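Local atomic coordinates of adenosine monophosphate-protein transferase (Thermoplasma acidophilum, PDB entry 1RLH), a protein that is of unknown function but belongs to the adenosine-specific kinase family and may transfer adenosine monophosphate to proteins. Residues 22-27 and 76-81; 29-34 and 120-125; 56-61 and 95-100. All coordinates share one frame; numbering follows the deposited sequence.

Interaction 1: 22-27 and 76-81; sequences VIPAEA and DDLVKA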
# COMPACT_ATOMS: atom_id res chain seq x y z
N VAL A 22 0.60 -6.54 -6.76
CA VAL A 22 1.77 -7.25 -7.25
C VAL A 22 2.66 -7.47 -6.03
O VAL A 22 3.12 -6.51 -5.40
CB VAL A 22 2.55 -6.41 -8.28
CG1 VAL A 22 3.82 -7.14 -8.70
CG2 VAL A 22 1.68 -6.15 -9.50
N ILE A 23 2.86 -8.73 -5.67
CA ILE A 23 3.69 -9.07 -4.53
C ILE A 23 4.76 -10.04 -5.00
O ILE A 23 4.50 -11.24 -5.15
CB ILE A 23 2.86 -9.73 -3.39
CG1 ILE A 23 1.71 -8.80 -2.98
CG2 ILE A 23 3.74 -10.02 -2.19
CD1 ILE A 23 0.78 -9.40 -1.94
N PRO A 24 5.97 -9.54 -5.27
CA PRO A 24 7.07 -10.39 -5.74
C PRO A 24 7.35 -11.53 -4.75
O PRO A 24 7.11 -11.39 -3.55
CB PRO A 24 8.24 -9.41 -5.85
CG PRO A 24 7.55 -8.13 -6.23
CD PRO A 24 6.37 -8.12 -5.28
N ALA A 25 7.85 -12.64 -5.27
CA ALA A 25 8.14 -13.81 -4.45
C ALA A 25 8.83 -13.48 -3.12
O ALA A 25 9.80 -12.72 -3.08
CB ALA A 25 8.99 -14.80 -5.24
N GLU A 26 8.31 -14.06 -2.04
CA GLU A 26 8.85 -13.88 -0.69
C GLU A 26 8.76 -12.47 -0.12
O GLU A 26 9.36 -12.19 0.91
CB GLU A 26 10.30 -14.35 -0.63
CG GLU A 26 10.51 -15.83 -0.95
CD GLU A 26 11.91 -16.31 -0.61
OE1 GLU A 26 12.89 -15.70 -1.10
OE2 GLU A 26 12.03 -17.30 0.15
N ALA A 27 8.01 -11.59 -0.78
CA ALA A 27 7.89 -10.22 -0.28
C ALA A 27 6.69 -10.05 0.64
O ALA A 27 5.70 -10.77 0.53
CB ALA A 27 7.79 -9.25 -1.44
N ASP A 76 15.14 -2.46 -7.32
CA ASP A 76 14.37 -2.06 -8.50
C ASP A 76 13.07 -2.83 -8.69
O ASP A 76 12.04 -2.23 -9.02
CB ASP A 76 15.23 -2.18 -9.76
CG ASP A 76 16.30 -1.11 -9.82
OD1 ASP A 76 15.97 0.08 -9.62
OD2 ASP A 76 17.48 -1.45 -10.07
N ASP A 77 13.10 -4.14 -8.50
CA ASP A 77 11.91 -4.95 -8.67
C ASP A 77 10.83 -4.60 -7.66
O ASP A 77 9.65 -4.53 -8.00
CB ASP A 77 12.24 -6.44 -8.55
CG ASP A 77 13.22 -6.90 -9.61
OD1 ASP A 77 12.99 -6.61 -10.81
OD2 ASP A 77 14.22 -7.56 -9.26
N LEU A 78 11.22 -4.36 -6.41
CA LEU A 78 10.26 -4.01 -5.37
C LEU A 78 9.72 -2.60 -5.59
O LEU A 78 8.52 -2.35 -5.39
CB LEU A 78 10.90 -4.11 -3.98
CG LEU A 78 11.39 -5.51 -3.58
CD1 LEU A 78 11.86 -5.48 -2.13
CD2 LEU A 78 10.27 -6.52 -3.75
N VAL A 79 10.59 -1.68 -5.98
CA VAL A 79 10.17 -0.32 -6.24
C VAL A 79 9.17 -0.28 -7.39
O VAL A 79 8.15 0.39 -7.30
CB VAL A 79 11.38 0.59 -6.59
CG1 VAL A 79 10.89 1.95 -7.06
CG2 VAL A 79 12.28 0.76 -5.37
N LYS A 80 9.46 -1.01 -8.46
CA LYS A 80 8.57 -1.05 -9.62
C LYS A 80 7.21 -1.64 -9.25
O LYS A 80 6.18 -1.21 -9.75
CB LYS A 80 9.19 -1.86 -10.76
CG LYS A 80 10.39 -1.20 -11.39
CD LYS A 80 10.98 -2.06 -12.50
CE LYS A 80 12.27 -1.45 -13.02
NZ LYS A 80 12.08 -0.04 -13.43
N ALA A 81 7.22 -2.64 -8.37
CA ALA A 81 5.98 -3.27 -7.94
C ALA A 81 5.17 -2.27 -7.12
O ALA A 81 3.95 -2.20 -7.24
CB ALA A 81 6.27 -4.52 -7.12
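The pyrrolidine of Pro24, puckered with CG exo, is the one ring that meets the helix here, and its CB, CG and CD atoms do the touching; no aromatic or amide group stacks in this contact. CG touches two helix side chains, 4.0 Å from Leu78 CD2 and 3.9 Å from Ala81 CB. The neighbouring ring atoms share the work: CB also lies against Leu78 CD2, while CD, at 4.0 Å, lies against Ala81 CB. Leu78 and Ala81 are three residues apart, hence on roughly the same side of helix 76-89, and the compact, rigid proline fits against both. The methyl of Ala81 is short enough to bring the loop close to the helix backbone, and it also receives Val22: Val22 CG1 lies 3.9 Å from Ala81 CB. With that branch anti to the backbone N (chi1 176°), it is the one turned to the alanine.

Leu78 does not start out pointing at the loop, but its isobutyl end bends nearer, and the same CD2 also lies 4.4 Å from Ala27 CB. Pro24 and Ala27, the first and last residues of a type II beta turn closed by Ala27 N to Pro24 O at 2.9 Å, both face this leucine. Glu26, with its positive phi of 65°, takes the third position of the turn.

The interface itself is wholly apolar, a matter of hydrocarbon burial. Nearby, Val22 N is hydrogen-bonded to Asn85 OD1 farther along the helix, and Pro24 and Ala81 both touch Leu98 of strand 94-100. This is a loop packed against a helix that lies on an antiparallel sheet, in an alpha+beta arrangement, the turn-bearing connection between strands 13-20 and 28-34 filling the angle between helix and sheet.

Interaction 2: 29-34 and 120-125; sequences IIVGYS and IFAATA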
# COMPACT_ATOMS: atom_id res chain seq x y z
N ILE A 29 3.94 -7.20 2.03
CA ILE A 29 3.40 -5.92 1.62
C ILE A 29 2.62 -5.22 2.71
O ILE A 29 1.98 -5.85 3.56
CB ILE A 29 2.47 -6.10 0.38
CG1 ILE A 29 2.16 -4.74 -0.25
CG2 ILE A 29 1.17 -6.81 0.79
CD1 ILE A 29 1.43 -4.88 -1.59
N ILE A 30 2.71 -3.89 2.71
CA ILE A 30 1.97 -3.05 3.64
C ILE A 30 1.28 -2.00 2.79
O ILE A 30 1.92 -1.32 1.99
CB ILE A 30 2.89 -2.32 4.64
CG1 ILE A 30 3.68 -3.32 5.48
CG2 ILE A 30 2.03 -1.42 5.54
CD1 ILE A 30 4.80 -2.68 6.28
N VAL A 31 -0.04 -1.89 2.93
CA VAL A 31 -0.80 -0.90 2.18
C VAL A 31 -1.50 -0.05 3.23
O VAL A 31 -2.13 -0.58 4.14
CB VAL A 31 -1.86 -1.54 1.26
CG1 VAL A 31 -2.57 -0.46 0.47
CG2 VAL A 31 -1.18 -2.54 0.31
N GLY A 32 -1.38 1.26 3.12
CA GLY A 32 -2.01 2.11 4.11
C GLY A 32 -2.42 3.48 3.61
O GLY A 32 -2.29 3.80 2.43
N TYR A 33 -2.92 4.28 4.55
CA TYR A 33 -3.38 5.65 4.30
C TYR A 33 -2.52 6.58 5.15
O TYR A 33 -2.47 6.43 6.36
CB TYR A 33 -4.85 5.76 4.72
CG TYR A 33 -5.39 7.17 4.71
CD1 TYR A 33 -5.63 7.85 3.51
CD2 TYR A 33 -5.65 7.85 5.91
CE1 TYR A 33 -6.10 9.16 3.50
CE2 TYR A 33 -6.12 9.15 5.91
CZ TYR A 33 -6.34 9.80 4.71
OH TYR A 33 -6.81 11.09 4.71
N SER A 34 -1.84 7.54 4.52
CA SER A 34 -0.99 8.47 5.26
C SER A 34 -1.79 9.61 5.90
O SER A 34 -2.83 10.02 5.38
CB SER A 34 0.08 9.06 4.34
OG SER A 34 -0.50 9.65 3.19
N ILE A 120 -3.50 1.48 8.60
CA ILE A 120 -3.13 0.30 7.82
C ILE A 120 -4.33 -0.35 7.14
O ILE A 120 -5.35 -0.59 7.78
CB ILE A 120 -2.44 -0.75 8.73
CG1 ILE A 120 -1.23 -0.13 9.44
CG2 ILE A 120 -2.01 -1.97 7.90
CD1 ILE A 120 -0.21 0.51 8.52
N PHE A 121 -4.20 -0.63 5.84
CA PHE A 121 -5.26 -1.29 5.08
C PHE A 121 -4.94 -2.78 5.00
O PHE A 121 -5.82 -3.62 5.09
CB PHE A 121 -5.35 -0.73 3.65
CG PHE A 121 -5.92 0.66 3.57
CD1 PHE A 121 -5.32 1.63 2.77
CD2 PHE A 121 -7.07 1.00 4.27
CE1 PHE A 121 -5.87 2.91 2.66
CE2 PHE A 121 -7.62 2.28 4.17
CZ PHE A 121 -7.02 3.23 3.37
N ALA A 122 -3.65 -3.08 4.82
CA ALA A 122 -3.18 -4.46 4.73
C ALA A 122 -1.73 -4.58 5.17
O ALA A 122 -0.95 -3.64 5.05
CB ALA A 122 -3.33 -4.98 3.31
N ALA A 123 -1.37 -5.75 5.67
CA ALA A 123 -0.02 -6.05 6.13
C ALA A 123 -0.00 -7.57 6.03
O ALA A 123 -0.50 -8.26 6.92
CB ALA A 123 0.16 -5.59 7.57
N THR A 124 0.56 -8.09 4.95
CA THR A 124 0.51 -9.54 4.75
C THR A 124 1.48 -10.02 3.68
O THR A 124 2.09 -9.23 2.97
CB THR A 124 -0.92 -9.94 4.31
OG1 THR A 124 -1.02 -11.36 4.18
CG2 THR A 124 -1.26 -9.29 2.96
N ALA A 125 1.60 -11.34 3.58
CA ALA A 125 2.45 -11.98 2.58
C ALA A 125 1.51 -12.74 1.64
O ALA A 125 1.93 -13.22 0.59
CB ALA A 125 3.42 -12.94 3.25
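Val31 O takes two bonds from the neighbouring strand, from Phe121 N at 2.7 Å and from Ala122 N at 3.0 Å. Two residues thus face one, the signature of a classic beta bulge, and a single carbonyl satisfies both amides. Val31 N gives its hydrogen to Ala122 O at 2.9 Å, the donor tilted well away from the carbonyl plane. Farther along, Ile29 and Thr124 exchange a regular antiparallel pair: Ile29 N to Thr124 O is 2.9 Å and almost straight (175°), and Thr124 N to Ile29 O is 3.0 Å. Ile30 and Gly32 turn their backbone polar groups to the other side, where they bond to Ile97 and Phe95. Thr124 places OG1 anti to its own amide (chi1 -177°), where the hydroxyl is bonded to Asn126 N and Asp146 OD1.

The bulge coincides with a corner in the chain and sends Phe121 across its partner strand. Its CD1 lies 3.5 Å from Gly32 C and its CZ 3.6 Å from Tyr33 CB, while Val141 and Val144 of strand 139-146 touch the ring as well. With an alanine here, Tyr33 CB and the two valines would probably lose the aromatic ring they share, and a gap would be likely to open between strand 28-34 and strand 139-146. On the face opposite Val31 and Ala122, Ile120 CD1 meets Ile30 CG2 at 4.2 Å.

Backbone bonding therefore fixes the register here, and the doubled bond to one carbonyl marks where strand 118-124 turns a corner while staying paired with strand 28-34.

Interaction 3: 56-61 and 95-100; sequences YGIGFS and FVILIR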
# COMPACT_ATOMS: atom_id res chain seq x y z
N TYR A 56 13.85 -3.42 -0.04
CA TYR A 56 12.52 -2.84 0.09
C TYR A 56 12.21 -1.80 -0.97
O TYR A 56 13.09 -1.36 -1.72
CB TYR A 56 12.37 -2.20 1.47
CG TYR A 56 13.00 -0.83 1.58
CD1 TYR A 56 12.23 0.33 1.47
CD2 TYR A 56 14.38 -0.69 1.76
CE1 TYR A 56 12.81 1.60 1.54
CE2 TYR A 56 14.97 0.58 1.83
CZ TYR A 56 14.18 1.71 1.71
OH TYR A 56 14.76 2.96 1.78
N GLY A 57 10.94 -1.43 -1.02
CA GLY A 57 10.49 -0.42 -1.95
C GLY A 57 9.31 0.27 -1.30
O GLY A 57 8.62 -0.33 -0.47
N ILE A 58 9.10 1.54 -1.65
CA ILE A 58 7.98 2.30 -1.10
C ILE A 58 7.34 3.13 -2.21
O ILE A 58 8.05 3.76 -3.00
CB ILE A 58 8.42 3.30 -0.01
CG1 ILE A 58 9.21 2.59 1.08
CG2 ILE A 58 7.19 3.97 0.59
CD1 ILE A 58 9.78 3.54 2.12
N GLY A 59 6.02 3.11 -2.26
CA GLY A 59 5.27 3.88 -3.24
C GLY A 59 4.31 4.78 -2.48
O GLY A 59 3.75 4.36 -1.47
N PHE A 60 4.13 6.01 -2.95
CA PHE A 60 3.24 6.96 -2.27
C PHE A 60 2.42 7.74 -3.30
O PHE A 60 2.97 8.29 -4.25
CB PHE A 60 4.08 7.93 -1.43
CG PHE A 60 3.28 9.03 -0.78
CD1 PHE A 60 2.34 8.75 0.20
CD2 PHE A 60 3.46 10.36 -1.17
CE1 PHE A 60 1.58 9.77 0.79
CE2 PHE A 60 2.72 11.39 -0.59
CZ PHE A 60 1.78 11.09 0.40
N SER A 61 1.11 7.80 -3.09
CA SER A 61 0.22 8.50 -4.01
C SER A 61 -0.01 9.95 -3.57
O SER A 61 -0.89 10.23 -2.76
CB SER A 61 -1.11 7.75 -4.10
OG SER A 61 -1.79 7.99 -5.32
N PHE A 95 -0.22 4.51 0.46
CA PHE A 95 1.19 4.18 0.41
C PHE A 95 1.29 2.66 0.36
O PHE A 95 0.43 1.96 0.89
CB PHE A 95 1.99 4.79 1.58
CG PHE A 95 1.63 4.26 2.94
CD1 PHE A 95 2.18 3.07 3.41
CD2 PHE A 95 0.81 4.99 3.79
CE1 PHE A 95 1.92 2.61 4.70
CE2 PHE A 95 0.54 4.55 5.08
CZ PHE A 95 1.09 3.36 5.54
N VAL A 96 2.30 2.17 -0.34
CA VAL A 96 2.53 0.74 -0.49
C VAL A 96 3.99 0.46 -0.20
O VAL A 96 4.87 1.11 -0.76
CB VAL A 96 2.23 0.26 -1.94
CG1 VAL A 96 2.61 -1.21 -2.08
CG2 VAL A 96 0.75 0.45 -2.27
N ILE A 97 4.24 -0.49 0.68
CA ILE A 97 5.61 -0.86 1.03
C ILE A 97 5.78 -2.36 0.77
O ILE A 97 4.90 -3.15 1.09
CB ILE A 97 5.90 -0.58 2.52
CG1 ILE A 97 5.78 0.92 2.81
CG2 ILE A 97 7.30 -1.07 2.88
CD1 ILE A 97 5.78 1.26 4.30
N LEU A 98 6.90 -2.73 0.16
CA LEU A 98 7.20 -4.13 -0.11
C LEU A 98 8.56 -4.40 0.51
O LEU A 98 9.51 -3.66 0.28
CB LEU A 98 7.24 -4.41 -1.62
CG LEU A 98 5.89 -4.58 -2.30
CD1 LEU A 98 6.07 -4.65 -3.80
CD2 LEU A 98 5.22 -5.85 -1.79
N ILE A 99 8.64 -5.45 1.32
CA ILE A 99 9.89 -5.80 1.99
C ILE A 99 10.22 -7.27 1.79
O ILE A 99 9.37 -8.14 1.95
CB ILE A 99 9.81 -5.53 3.51
CG1 ILE A 99 9.41 -4.08 3.76
CG2 ILE A 99 11.17 -5.82 4.15
CD1 ILE A 99 9.05 -3.77 5.20
N ARG A 100 11.47 -7.54 1.45
CA ARG A 100 11.93 -8.90 1.23
C ARG A 100 13.23 -9.12 2.01
O ARG A 100 13.98 -8.17 2.25
CB ARG A 100 12.17 -9.12 -0.27
CG ARG A 100 12.79 -10.45 -0.63
CD ARG A 100 13.13 -10.50 -2.12
NE ARG A 100 11.96 -10.62 -2.97
CZ ARG A 100 12.00 -10.58 -4.30
NH1 ARG A 100 13.16 -10.43 -4.92
NH2 ARG A 100 10.89 -10.72 -5.01
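Tyr56 opens the pairing by packing its CB against Ile99 CG1 at 4.2 Å, while its hydroxyl is bonded to Asn44 ND2 outside the strand. Gly57 follows as a hydrogen-bonded pair with Leu98: Gly57 N reaches Leu98 O at 3.0 Å, and its carbonyl receives Leu98 N. Ile58 faces Ile97 in a non-hydrogen-bonded pair. The two isoleucines lie side by side and point the same way, CG2 of Ile58 being 4.0 Å from CG1 of Ile97. Beta-branched residues such as isoleucine favour the extended backbone. Gly59 repeats the double bonding with Val96, its N only 2.8 Å from Val96 O. At Phe60 the ring presents its edge to Phe95 CB, 4.2 Å from CD1; Phe95 sends its own ring away, chi1 65° setting CG between backbone N and carbonyl carbon.

Both glycines fall on the face of Val96 and Leu98, which helix 76-89 covers through Ala81, Cys82 and Ile86; their bareness is consistent with close helix packing. Helix 104-115 covers Phe95, Ile97 and Ile99 on the other face, and strands 69-73 and 28-34 flank the pair within the five-stranded sheet.

How the interactions relate
From the N terminus, the loop 22-27 comes first and is met again by residues 76-81 of helix 76-89, so interaction 1 closes a long loop that takes in strands 28-34, 55-61 and 69-73. Interaction 2 starts directly afterwards at 29-34 and closes at 120-125, crossing interaction 1. Interaction 3, joining 56-61 to 95-100, is nested inside interaction 2 and also crosses interaction 1. Strands 28-34 and 94-100 are neighbours, with Ile30 O and Ile97 N 2.8 Å apart, so interactions 2 and 3 build one sheet. Interaction 1 joins it from the helix side, Ala81 CB lying 3.3 Å from Leu98 CD1.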